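Local coordinates for periplasmic binding protein (Mycobacterium smegmatis, PDB 4MDY) that probably captures an iron-containing solute outside the cytoplasmic membrane and delivers it to an ABC transporter for uptake, at residues V15-A20 with G142-K147; R32-G37 with V50-T55; L38-D43 with L99-N104; D56-E61 with A270-S275; P67-Q72 with S275-P280. One frame throughout, in Å; residues are numbered along the deposited sequence.

Overall arrangement
Contacts 2 and 3 meet at the sheet where strand 33-35 pairs with strand 99-102, their centres about 7 Å apart; helix 40-46 follows the first of these strands. Contact 1 lies farthest from the chain's centre of the five, about 20 Å out, and about 24 Å from contact 4, centre to centre. Contacts 4 and 5, centred about 10 Å apart and sharing S275, tie the N-terminal lobe to the segments that return from the C-terminal one. D42 links contact 3 to both: D42 OD2 bonds S275 OG and W68 NE1, each at 2.7 Å. Contact 4 lies nearest the chain's centre, about 7 Å from it, where the F58 side chain approaches a bound PEG, probably from the crystallisation liquor.

Contact 1: residues V15-A20 with G142-K147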
# COMPACT_ATOMS: atom_id res chain seq x y z
N VAL A 15 -10.80 20.81 13.58
CA VAL A 15 -11.33 19.54 13.07
C VAL A 15 -11.09 18.46 14.12
O VAL A 15 -10.03 18.41 14.76
CB VAL A 15 -10.66 19.13 11.74
CG1 VAL A 15 -10.95 17.68 11.39
CG2 VAL A 15 -11.17 20.03 10.62
N THR A 16 -12.07 17.58 14.28
CA THR A 16 -11.94 16.46 15.19
C THR A 16 -12.08 15.16 14.41
O THR A 16 -13.04 14.98 13.68
CB THR A 16 -12.97 16.55 16.32
OG1 THR A 16 -12.68 17.71 17.12
CG2 THR A 16 -12.96 15.31 17.20
N VAL A 17 -11.11 14.26 14.55
CA VAL A 17 -11.19 12.95 13.90
C VAL A 17 -11.32 11.85 14.94
O VAL A 17 -10.80 11.97 16.05
CB VAL A 17 -10.00 12.64 12.96
CG1 VAL A 17 -9.96 13.65 11.82
CG2 VAL A 17 -8.67 12.63 13.71
N ARG A 18 -12.02 10.79 14.57
CA ARG A 18 -12.31 9.68 15.47
C ARG A 18 -11.53 8.45 15.02
O ARG A 18 -11.54 8.09 13.85
CB ARG A 18 -13.81 9.40 15.48
CG ARG A 18 -14.63 10.66 15.67
CD ARG A 18 -16.11 10.35 15.78
NE ARG A 18 -16.44 9.74 17.07
CZ ARG A 18 -16.78 10.40 18.19
NH1 ARG A 18 -16.83 11.73 18.21
NH2 ARG A 18 -17.06 9.71 19.29
N HIS A 19 -10.83 7.83 15.96
CA HIS A 19 -9.96 6.71 15.65
C HIS A 19 -10.00 5.67 16.77
O HIS A 19 -10.80 5.78 17.72
CB HIS A 19 -8.53 7.23 15.39
CG HIS A 19 -7.99 8.11 16.47
ND1 HIS A 19 -7.71 7.63 17.73
CD2 HIS A 19 -7.70 9.43 16.49
CE1 HIS A 19 -7.26 8.62 18.49
NE2 HIS A 19 -7.26 9.72 17.76
N ALA A 20 -9.15 4.66 16.68
CA ALA A 20 -9.18 3.51 17.59
C ALA A 20 -8.97 3.87 19.07
O ALA A 20 -9.41 3.14 19.94
CB ALA A 20 -8.14 2.48 17.17
N GLY A 142 -7.01 12.99 5.17
CA GLY A 142 -7.64 14.11 4.48
C GLY A 142 -8.40 15.02 5.42
O GLY A 142 -8.31 16.24 5.32
N GLN A 143 -9.14 14.42 6.35
CA GLN A 143 -9.87 15.18 7.38
C GLN A 143 -8.91 15.98 8.26
O GLN A 143 -9.09 17.19 8.45
CB GLN A 143 -10.73 14.25 8.23
CG GLN A 143 -11.96 13.77 7.50
CD GLN A 143 -12.69 12.65 8.21
OE1 GLN A 143 -12.62 12.51 9.43
NE2 GLN A 143 -13.41 11.85 7.45
N ALA A 144 -7.89 15.30 8.76
CA ALA A 144 -6.93 15.89 9.70
C ALA A 144 -6.12 17.05 9.12
O ALA A 144 -5.64 17.91 9.87
CB ALA A 144 -5.99 14.81 10.19
N VAL A 145 -5.93 17.07 7.79
CA VAL A 145 -5.15 18.13 7.15
C VAL A 145 -6.02 19.14 6.40
O VAL A 145 -5.51 19.96 5.64
CB VAL A 145 -4.02 17.57 6.25
CG1 VAL A 145 -3.17 16.59 7.04
CG2 VAL A 145 -4.55 16.91 4.97
N PHE A 146 -7.34 19.06 6.64
CA PHE A 146 -8.30 20.05 6.16
C PHE A 146 -8.45 20.04 4.63
O PHE A 146 -8.66 21.08 4.02
CB PHE A 146 -7.94 21.45 6.66
CG PHE A 146 -8.08 21.64 8.15
CD1 PHE A 146 -7.18 21.06 9.04
CD2 PHE A 146 -9.11 22.42 8.66
CE1 PHE A 146 -7.32 21.24 10.41
CE2 PHE A 146 -9.25 22.61 10.03
CZ PHE A 146 -8.35 22.02 10.91
N LYS A 147 -8.33 18.86 4.03
CA LYS A 147 -8.40 18.69 2.58
C LYS A 147 -9.23 17.45 2.24
O LYS A 147 -8.92 16.68 1.32
CB LYS A 147 -6.99 18.61 1.98
CG LYS A 147 -6.15 19.85 2.31
CD LYS A 147 -4.92 19.98 1.45
CE LYS A 147 -3.97 21.04 2.00
NZ LYS A 147 -2.79 21.26 1.10
O HOH W 1 -13.33 15.09 10.70
O HOH W 2 -12.95 10.99 11.89
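V15 holds CG1 anti to its backbone N (chi1 166°), which puts CG2 beside that N, while F146 turns CG anti to its carbonyl carbon (chi1 -68°); the two side chains therefore reach each other tip to tip. CG2 of V15 comes down over one face of the phenyl ring, offset toward the rim on the CE2 side. It lies 3.6 Å from the centroid of the F146 ring, a CH-pi contact, with CE2 of F146 the nearest ring atom to V15 CG2 at 3.3 Å. The other branch, V15 CG1, rests 3.5 Å from Q143 O. That carbonyl also accepts the N-H of F146 as one of the two bonds of a Schellman motif; the second runs from K147 N back to G142 O. F146 is the C-prime residue with positive phi, so the end of the helix itself presents the ring to the strand. Further along, V17 CG1 crosses Q143 obliquely, 3.7 Å from Q143 CB. The extended Q143 side chain carries its OE1 to two waters. Water 1 donates to OE1 and to T16 O; water 2 donates to OE1, 2.9 Å from Q143 OE1, and accepts the N-H of R18. No direct hydrogen bond joins the segments, so these bridges supply the polar part of the contact. Strand 15-19 is one arm of an antiparallel hairpin with 22-26, and I26 of its partner also touches A144 and F146. The hairpin thus lies against the end of helix 134-144, just where the chain turns into the long helix 148-168.

Contact 2: residues R32-G37 with V50-T55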
# COMPACT_ATOMS: atom_id res chain seq x y z
N ARG A 32 3.74 21.44 10.43
CA ARG A 32 4.82 20.48 10.58
C ARG A 32 4.29 19.06 10.82
O ARG A 32 4.11 18.63 11.96
CB ARG A 32 5.73 20.90 11.74
CG ARG A 32 6.50 22.19 11.50
CD ARG A 32 7.35 22.55 12.70
NE ARG A 32 8.48 21.64 12.91
CZ ARG A 32 9.60 21.65 12.18
NH1 ARG A 32 9.76 22.51 11.18
NH2 ARG A 32 10.57 20.78 12.44
N VAL A 33 4.08 18.33 9.73
CA VAL A 33 3.51 16.99 9.82
C VAL A 33 4.57 15.89 9.78
O VAL A 33 5.40 15.83 8.86
CB VAL A 33 2.49 16.75 8.69
CG1 VAL A 33 1.80 15.41 8.87
CG2 VAL A 33 1.45 17.86 8.65
N VAL A 34 4.52 15.01 10.76
CA VAL A 34 5.32 13.80 10.78
C VAL A 34 4.50 12.60 10.29
O VAL A 34 3.42 12.31 10.83
CB VAL A 34 5.84 13.51 12.19
CG1 VAL A 34 6.35 12.08 12.31
CG2 VAL A 34 6.91 14.51 12.57
N SER A 35 5.02 11.92 9.27
CA SER A 35 4.48 10.65 8.81
C SER A 35 5.20 9.51 9.52
O SER A 35 6.37 9.19 9.20
CB SER A 35 4.62 10.52 7.30
OG SER A 35 3.98 9.34 6.84
N ALA A 36 4.52 8.91 10.49
CA ALA A 36 5.14 7.95 11.39
C ALA A 36 4.90 6.47 11.00
O ALA A 36 5.50 5.56 11.59
CB ALA A 36 4.67 8.20 12.82
N GLY A 37 4.07 6.24 9.99
CA GLY A 37 3.82 4.89 9.49
C GLY A 37 4.42 4.61 8.13
O GLY A 37 5.14 5.43 7.57
N VAL A 50 3.42 18.45 2.53
CA VAL A 50 4.76 17.84 2.50
C VAL A 50 5.22 17.59 3.94
O VAL A 50 5.44 18.55 4.69
CB VAL A 50 5.79 18.74 1.76
CG1 VAL A 50 7.13 18.05 1.65
CG2 VAL A 50 5.28 19.09 0.36
N PRO A 51 5.38 16.32 4.33
CA PRO A 51 5.80 16.04 5.71
C PRO A 51 7.22 16.50 5.99
O PRO A 51 8.05 16.57 5.08
CB PRO A 51 5.71 14.51 5.83
CG PRO A 51 5.45 13.98 4.47
CD PRO A 51 5.25 15.11 3.51
N ILE A 52 7.49 16.81 7.26
CA ILE A 52 8.85 17.13 7.70
C ILE A 52 9.64 15.86 8.06
O ILE A 52 10.85 15.91 8.26
CB ILE A 52 8.86 18.08 8.91
CG1 ILE A 52 8.13 17.47 10.11
CG2 ILE A 52 8.26 19.42 8.50
CD1 ILE A 52 8.57 18.05 11.43
N ALA A 53 8.93 14.74 8.14
CA ALA A 53 9.55 13.43 8.32
C ALA A 53 8.71 12.36 7.65
O ALA A 53 7.47 12.39 7.70
CB ALA A 53 9.72 13.11 9.79
N VAL A 54 9.40 11.41 7.02
CA VAL A 54 8.79 10.25 6.40
C VAL A 54 9.41 9.01 7.03
O VAL A 54 10.60 9.00 7.39
CB VAL A 54 9.03 10.24 4.87
CG1 VAL A 54 8.52 8.95 4.23
CG2 VAL A 54 8.40 11.46 4.22
N THR A 55 8.60 7.97 7.20
CA THR A 55 9.10 6.71 7.74
C THR A 55 9.33 5.73 6.59
O THR A 55 8.42 5.45 5.79
CB THR A 55 8.13 6.14 8.79
OG1 THR A 55 7.95 7.10 9.83
CG2 THR A 55 8.65 4.87 9.39
O HOH W 3 4.53 19.41 7.19
O HOH W 4 5.83 7.58 6.25
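Water 4 is the best-held polar centre here, its oxygen gripped by three hydrogen bonds: one shared with S35 OG (water 4 oxygen to S35 OG 2.6 Å), one given to G37 O and one accepted from T55 N. It links the ends of the two segments, where S35, G37 and T55 come together. Next to it T55 OG1, set beside its own backbone N, donates to S35 O over 2.7 Å, in the carbonyl plane and along a lone pair. Two backbone bonds hold the middle. I52 N donates to V33 O at 2.8 Å within the carbonyl plane, whereas S35 N reaches A53 O at 2.9 Å from above that carbonyl's plane. At the other end water 3 links V33 N to V50 O. Apolar cover comes from I52: its CG1 occupies the crowded place between N and C (chi1 61°), lies 4.0 Å from V34 CG2, and sends CD1 over one face of the R32 guanidinium, 3.5 Å from R32 NH2. That guanidinium is itself bonded to L95 O and K96 O. Strands 33-35 and 53-55 run 13° from parallel, and helix 40-46 lies between them in sequence. This is the beta-alpha-beta order that opens the Rossmann-like N-terminal lobe of such solute-binding proteins.

Contact 3: residues L38-D43 with L99-N104; sequences LTEQDD and LIVATN
E40 carries its carboxylate from the start of helix 40-46 to the turn that follows strand 99-102, at the C-terminal end of the parallel sheet in the N-terminal alpha/beta lobe. Its chain bends at chi2 (97°), and in doing so slides past V101 and T103, which run the opposite way; E40 CG lies 3.6 Å from V101 CG1. The bend brings OE2 against two successive backbone N-H groups. N104 N meets E40 OE2 at 2.9 Å, coming from above the carboxylate plane, 60° out of it, while the bond from T103 N is short but bent, and weak. OE1 accepts T39 N, so both oxygens of this buried group serve main-chain donors, which would favour the charged form. N104 crosses E40 obliquely, its amide plane 40° from the carboxylate, and lays CB 3.6 Å from E40 OE1. With CG anti to its backbone N, N104 also faces T39; OD1 of the same amide takes the N-H of F131. T39 OG1 sits in the crowded position between N and C and also bonds Q137. The backbone adds L38 N to N104 O at 2.9 Å. N104 ND2 donates to T39 OG1 at 2.9 Å, the hydroxyl oxygen lying almost in the amide plane.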
# COMPACT_ATOMS: atom_id res chain seq x y z
N LEU A 38 4.09 3.46 7.57
CA LEU A 38 4.77 2.92 6.41
C LEU A 38 4.33 3.48 5.06
O LEU A 38 5.09 3.38 4.10
CB LEU A 38 4.63 1.39 6.40
CG LEU A 38 5.24 0.69 7.63
CD1 LEU A 38 4.99 -0.80 7.60
CD2 LEU A 38 6.73 0.99 7.74
N THR A 39 3.13 4.06 4.97
CA THR A 39 2.59 4.49 3.67
C THR A 39 1.91 5.87 3.65
O THR A 39 1.53 6.35 2.58
CB THR A 39 1.57 3.45 3.14
OG1 THR A 39 0.54 3.28 4.11
CG2 THR A 39 2.23 2.11 2.86
N GLU A 40 1.77 6.51 4.80
CA GLU A 40 0.96 7.74 4.93
C GLU A 40 1.49 8.92 4.13
O GLU A 40 0.73 9.85 3.81
CB GLU A 40 0.82 8.15 6.41
CG GLU A 40 0.03 7.17 7.25
CD GLU A 40 0.90 6.20 8.02
OE1 GLU A 40 1.79 5.60 7.39
OE2 GLU A 40 0.70 6.04 9.25
N GLN A 41 2.79 8.91 3.81
CA GLN A 41 3.37 10.00 3.04
C GLN A 41 2.67 10.18 1.70
O GLN A 41 2.58 11.29 1.21
CB GLN A 41 4.89 9.84 2.86
CG GLN A 41 5.36 8.74 1.92
CD GLN A 41 5.61 7.42 2.63
OE1 GLN A 41 4.97 7.10 3.63
NE2 GLN A 41 6.55 6.65 2.10
N ASP A 42 2.17 9.09 1.11
CA ASP A 42 1.48 9.19 -0.18
C ASP A 42 0.12 9.89 -0.03
O ASP A 42 -0.29 10.63 -0.91
CB ASP A 42 1.28 7.81 -0.81
CG ASP A 42 2.55 7.26 -1.45
OD1 ASP A 42 3.66 7.80 -1.23
OD2 ASP A 42 2.43 6.25 -2.17
N ASP A 43 -0.56 9.66 1.08
CA ASP A 43 -1.84 10.36 1.32
C ASP A 43 -1.56 11.86 1.49
O ASP A 43 -2.22 12.69 0.88
CB ASP A 43 -2.55 9.82 2.56
CG ASP A 43 -2.87 8.34 2.45
OD1 ASP A 43 -3.82 7.96 1.73
OD2 ASP A 43 -2.15 7.55 3.10
N LEU A 99 1.42 17.87 13.90
CA LEU A 99 0.55 16.72 13.63
C LEU A 99 1.39 15.48 13.40
O LEU A 99 2.38 15.51 12.65
CB LEU A 99 -0.34 16.96 12.40
CG LEU A 99 -1.38 15.86 12.12
CD1 LEU A 99 -2.48 15.83 13.17
CD2 LEU A 99 -2.01 16.04 10.75
N ILE A 100 0.99 14.39 14.03
CA ILE A 100 1.65 13.11 13.85
C ILE A 100 0.64 12.15 13.23
O ILE A 100 -0.39 11.86 13.83
CB ILE A 100 2.18 12.54 15.18
CG1 ILE A 100 3.20 13.50 15.80
CG2 ILE A 100 2.83 11.18 14.96
CD1 ILE A 100 3.49 13.22 17.26
N VAL A 101 0.95 11.67 12.03
CA VAL A 101 0.10 10.71 11.36
C VAL A 101 0.67 9.32 11.54
O VAL A 101 1.79 9.02 11.07
CB VAL A 101 -0.05 11.05 9.86
CG1 VAL A 101 -0.98 10.07 9.19
CG2 VAL A 101 -0.58 12.47 9.70
N ALA A 102 -0.09 8.46 12.23
CA ALA A 102 0.35 7.12 12.55
C ALA A 102 -0.79 6.11 12.41
O ALA A 102 -1.18 5.44 13.37
CB ALA A 102 0.95 7.07 13.94
N THR A 103 -1.31 5.98 11.19
CA THR A 103 -2.40 5.07 10.91
C THR A 103 -1.88 3.69 10.50
O THR A 103 -2.60 2.70 10.62
CB THR A 103 -3.31 5.61 9.79
OG1 THR A 103 -2.55 5.78 8.59
CG2 THR A 103 -3.90 6.94 10.19
N ASN A 104 -0.62 3.62 10.06
CA ASN A 104 -0.02 2.40 9.55
C ASN A 104 1.37 2.21 10.17
O ASN A 104 2.37 2.06 9.46
CB ASN A 104 0.08 2.49 8.02
CG ASN A 104 0.43 1.16 7.36
OD1 ASN A 104 0.41 0.10 7.98
ND2 ASN A 104 0.74 1.22 6.08

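Contact 4: residues D56-E61 with A270-S275; sequences DWFGGE and AIAFAS
The backbones stay well apart, 9.6 Å from W57 CA to F273 CA even at the nearest pair, and helix 265-273 gives out here, with A274 N still bonded to A270 O before the chain turns to positive phi. Large side chains bridge the gap. W57 has CG anti to its backbone N (chi1 -180°), which sends the six-membered end of the indole straight at the helix end. There it meets F273 tip to tip: W57 CE3 lies over a face of the phenyl ring, 3.7 Å from F273 CE1, with the two planes inclined at 49°. This is where the loop after strand 53-55 of the N-terminal lobe faces the helix that follows the last strand of the C-terminal sheet, probably close to the interlobe cleft in which relatives hold their solute. F58 takes the crowded position between N and C (chi1 73°) and folds back so that its CD1 sits over one face of the W57 indole. Its ring edge meets the methyl of A272, with F58 CZ 3.9 Å from A272 CB. W66 meets both phenyl rings, and a PEG molecule, probably from the crystallisation liquor, lies about 3 Å from the F58 side chain at nearest atoms. A272 O, bonded to R197, lies in the plane of the indole at its edge, 3.7 Å from W57 CH2.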
# COMPACT_ATOMS: atom_id res chain seq x y z
N ASP A 56 10.56 5.22 6.51
CA ASP A 56 10.95 4.31 5.44
C ASP A 56 10.33 2.94 5.68
O ASP A 56 10.12 2.53 6.82
CB ASP A 56 12.49 4.20 5.38
CG ASP A 56 13.00 3.70 4.04
OD1 ASP A 56 12.24 3.65 3.06
OD2 ASP A 56 14.19 3.36 3.96
N TRP A 57 10.01 2.25 4.59
CA TRP A 57 9.48 0.89 4.66
C TRP A 57 10.42 -0.08 3.94
O TRP A 57 11.05 -0.92 4.58
CB TRP A 57 8.05 0.87 4.09
CG TRP A 57 7.38 -0.47 4.10
CD1 TRP A 57 7.77 -1.59 4.79
CD2 TRP A 57 6.18 -0.82 3.41
NE1 TRP A 57 6.89 -2.62 4.55
CE2 TRP A 57 5.91 -2.17 3.70
CE3 TRP A 57 5.31 -0.12 2.56
CZ2 TRP A 57 4.80 -2.85 3.18
CZ3 TRP A 57 4.21 -0.79 2.04
CH2 TRP A 57 3.97 -2.13 2.36
N PHE A 58 10.52 0.03 2.62
CA PHE A 58 11.46 -0.79 1.85
C PHE A 58 11.82 -0.14 0.51
O PHE A 58 11.24 0.89 0.14
CB PHE A 58 10.90 -2.20 1.62
CG PHE A 58 9.78 -2.26 0.61
CD1 PHE A 58 8.49 -1.86 0.96
CD2 PHE A 58 10.00 -2.74 -0.68
CE1 PHE A 58 7.46 -1.92 0.03
CE2 PHE A 58 8.97 -2.81 -1.60
CZ PHE A 58 7.69 -2.40 -1.25
N GLY A 59 12.78 -0.75 -0.19
CA GLY A 59 13.16 -0.33 -1.54
C GLY A 59 14.30 0.67 -1.66
O GLY A 59 14.73 0.97 -2.77
N GLY A 60 14.79 1.18 -0.54
CA GLY A 60 15.90 2.14 -0.54
C GLY A 60 15.67 3.36 -1.41
O GLY A 60 16.58 3.82 -2.10
N GLU A 61 14.45 3.89 -1.38
CA GLU A 61 14.11 5.07 -2.17
C GLU A 61 14.54 6.32 -1.43
O GLU A 61 14.56 6.33 -0.20
CB GLU A 61 12.60 5.12 -2.42
CG GLU A 61 12.06 3.90 -3.15
CD GLU A 61 12.50 3.82 -4.60
OE1 GLU A 61 12.73 4.88 -5.22
OE2 GLU A 61 12.61 2.69 -5.13
N ALA A 270 4.24 -0.15 -6.03
CA ALA A 270 2.96 0.54 -6.19
C ALA A 270 1.81 -0.28 -5.61
O ALA A 270 0.96 0.25 -4.91
CB ALA A 270 2.71 0.88 -7.65
N ILE A 271 1.81 -1.59 -5.85
CA ILE A 271 0.82 -2.51 -5.27
C ILE A 271 0.90 -2.52 -3.73
O ILE A 271 -0.12 -2.44 -3.05
CB ILE A 271 1.00 -3.93 -5.81
CG1 ILE A 271 0.65 -3.96 -7.30
CG2 ILE A 271 0.14 -4.93 -5.04
CD1 ILE A 271 1.18 -5.17 -8.04
N ALA A 272 2.12 -2.60 -3.21
CA ALA A 272 2.36 -2.61 -1.77
C ALA A 272 1.84 -1.36 -1.08
O ALA A 272 1.19 -1.45 -0.04
CB ALA A 272 3.84 -2.78 -1.47
N PHE A 273 2.13 -0.20 -1.65
CA PHE A 273 1.72 1.07 -1.05
C PHE A 273 0.22 1.31 -1.12
O PHE A 273 -0.35 1.93 -0.21
CB PHE A 273 2.48 2.23 -1.68
CG PHE A 273 3.74 2.57 -0.96
CD1 PHE A 273 4.85 1.74 -1.05
CD2 PHE A 273 3.81 3.71 -0.17
CE1 PHE A 273 6.02 2.06 -0.37
CE2 PHE A 273 4.97 4.02 0.51
CZ PHE A 273 6.07 3.20 0.41
N ALA A 274 -0.42 0.83 -2.18
CA ALA A 274 -1.88 0.91 -2.31
C ALA A 274 -2.40 2.28 -1.88
O ALA A 274 -3.26 2.39 -1.00
CB ALA A 274 -2.52 -0.19 -1.48
N SER A 275 -1.86 3.33 -2.49
CA SER A 275 -2.11 4.70 -2.07
C SER A 275 -2.81 5.50 -3.16
O SER A 275 -2.90 5.06 -4.30
CB SER A 275 -0.79 5.36 -1.70
OG SER A 275 -0.14 5.87 -2.84

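Contact 5: residues P67-Q72 with S275-P280; sequences PWAQRQ and SPLSYP
W68 comes first, near the start of helix 67-73, and carries most of the first segment's share of the contact. Its CG takes the crowded position between N and C (chi1 56°), which brings the indole against the turn 275-278. S278 CB sits over one face of the five-membered ring, 3.7 Å from its centroid and 23° off the ring normal: a CH-pi contact in which CE2 of W68 is only 3.5 Å from S278 CB. L277 crosses the same indole obliquely, with L277 CB 3.7 Å from W68 CD1. The indole N-H is spent on D42 OD2, which also bonds S275 OG, so one carboxylate oxygen of helix 40-46 ties both segments together; W66 stacks on W68 besides. A69 follows, its methyl 3.8 Å from L277 CD1. One helical turn on, Q72 bends at chi2 (83°) and meets the end of L277 tip to tip. L277 thus sets CB against W68 and its methyls against A69 and Q72, with A46 of helix 40-46 also touching it. The turn is stiffened from within. S278 N donates to S275 OG at 2.8 Å, an ST motif, and S278 OG accepts S275 N at 3.0 Å in return, while that hydroxyl also bonds A270 O. No hydrogen bond runs directly between the segments. The polar groups of S275, S278 and W68 are instead used inside the turn or on third parties, so the direct contacts are mainly van der Waals and CH-pi; the shared oxygen of D42, probably ionised, supplies the polar link in this buried region.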
# COMPACT_ATOMS: atom_id res chain seq x y z
N PRO A 67 8.97 6.76 -6.59
CA PRO A 67 8.94 7.65 -7.75
C PRO A 67 7.61 8.36 -8.02
O PRO A 67 7.60 9.49 -8.48
CB PRO A 67 9.30 6.71 -8.91
CG PRO A 67 10.19 5.69 -8.28
CD PRO A 67 9.56 5.45 -6.93
N TRP A 68 6.49 7.70 -7.73
CA TRP A 68 5.17 8.29 -7.98
C TRP A 68 4.81 9.45 -7.04
O TRP A 68 3.80 10.11 -7.25
CB TRP A 68 4.10 7.21 -7.92
CG TRP A 68 4.09 6.48 -6.63
CD1 TRP A 68 3.58 6.92 -5.45
CD2 TRP A 68 4.66 5.19 -6.37
NE1 TRP A 68 3.78 5.98 -4.47
CE2 TRP A 68 4.45 4.91 -5.01
CE3 TRP A 68 5.34 4.25 -7.16
CZ2 TRP A 68 4.87 3.72 -4.41
CZ3 TRP A 68 5.75 3.06 -6.56
CH2 TRP A 68 5.52 2.81 -5.20
N ALA A 69 5.60 9.67 -5.99
CA ALA A 69 5.36 10.78 -5.08
C ALA A 69 6.51 11.80 -5.03
O ALA A 69 6.44 12.78 -4.29
CB ALA A 69 5.07 10.26 -3.68
N GLN A 70 7.55 11.60 -5.86
CA GLN A 70 8.73 12.47 -5.87
C GLN A 70 8.45 13.89 -6.39
O GLN A 70 8.96 14.86 -5.84
CB GLN A 70 9.87 11.82 -6.66
CG GLN A 70 10.69 10.83 -5.84
CD GLN A 70 11.50 11.53 -4.76
OE1 GLN A 70 11.84 12.71 -4.90
NE2 GLN A 70 11.80 10.81 -3.66
N ARG A 71 7.64 13.99 -7.45
CA ARG A 71 7.20 15.29 -7.98
C ARG A 71 6.58 16.14 -6.87
O ARG A 71 6.88 17.33 -6.73
CB ARG A 71 6.16 15.09 -9.10
CG ARG A 71 5.59 16.38 -9.69
CD ARG A 71 4.41 16.12 -10.63
NE ARG A 71 3.13 15.97 -9.93
CZ ARG A 71 2.41 16.97 -9.41
NH1 ARG A 71 2.84 18.23 -9.47
NH2 ARG A 71 1.25 16.71 -8.81
N GLN A 72 5.70 15.52 -6.09
CA GLN A 72 4.97 16.20 -5.03
C GLN A 72 5.91 16.59 -3.88
O GLN A 72 5.72 17.61 -3.22
CB GLN A 72 3.85 15.30 -4.50
CG GLN A 72 2.73 15.03 -5.52
CD GLN A 72 3.04 13.91 -6.50
OE1 GLN A 72 4.19 13.47 -6.64
NE2 GLN A 72 2.01 13.45 -7.19
N SER A 275 -1.86 3.33 -2.49
CA SER A 275 -2.11 4.70 -2.07
C SER A 275 -2.81 5.50 -3.16
O SER A 275 -2.90 5.06 -4.30
CB SER A 275 -0.79 5.36 -1.70
OG SER A 275 -0.14 5.87 -2.84
N PRO A 276 -3.30 6.71 -2.83
CA PRO A 276 -3.89 7.60 -3.84
C PRO A 276 -2.93 7.94 -4.99
O PRO A 276 -3.37 8.24 -6.10
CB PRO A 276 -4.23 8.85 -3.05
CG PRO A 276 -4.48 8.36 -1.67
CD PRO A 276 -3.51 7.23 -1.46
N LEU A 277 -1.63 7.91 -4.73
CA LEU A 277 -0.64 8.18 -5.76
C LEU A 277 -0.10 6.91 -6.41
O LEU A 277 0.30 6.95 -7.57
CB LEU A 277 0.51 9.01 -5.20
CG LEU A 277 0.16 10.43 -4.74
CD1 LEU A 277 1.41 11.13 -4.21
CD2 LEU A 277 -0.45 11.24 -5.87
N SER A 278 -0.08 5.79 -5.68
CA SER A 278 0.53 4.58 -6.21
C SER A 278 -0.44 3.76 -7.07
O SER A 278 -0.03 3.15 -8.06
CB SER A 278 1.15 3.73 -5.09
OG SER A 278 0.24 2.80 -4.53
N TYR A 279 -1.71 3.76 -6.70
CA TYR A 279 -2.69 2.97 -7.45
C TYR A 279 -2.84 3.37 -8.93
O TYR A 279 -3.05 2.49 -9.77
CB TYR A 279 -4.06 2.94 -6.76
CG TYR A 279 -4.28 1.77 -5.82
CD1 TYR A 279 -3.83 0.48 -6.14
CD2 TYR A 279 -4.98 1.94 -4.63
CE1 TYR A 279 -4.04 -0.59 -5.27
CE2 TYR A 279 -5.21 0.88 -3.77
CZ TYR A 279 -4.75 -0.38 -4.10
OH TYR A 279 -4.98 -1.42 -3.23
N PRO A 280 -2.76 4.68 -9.26
CA PRO A 280 -2.67 5.08 -10.68
C PRO A 280 -1.53 4.40 -11.44
O PRO A 280 -1.70 4.07 -12.61
CB PRO A 280 -2.49 6.60 -10.60
CG PRO A 280 -3.25 6.98 -9.37
CD PRO A 280 -2.97 5.85 -8.39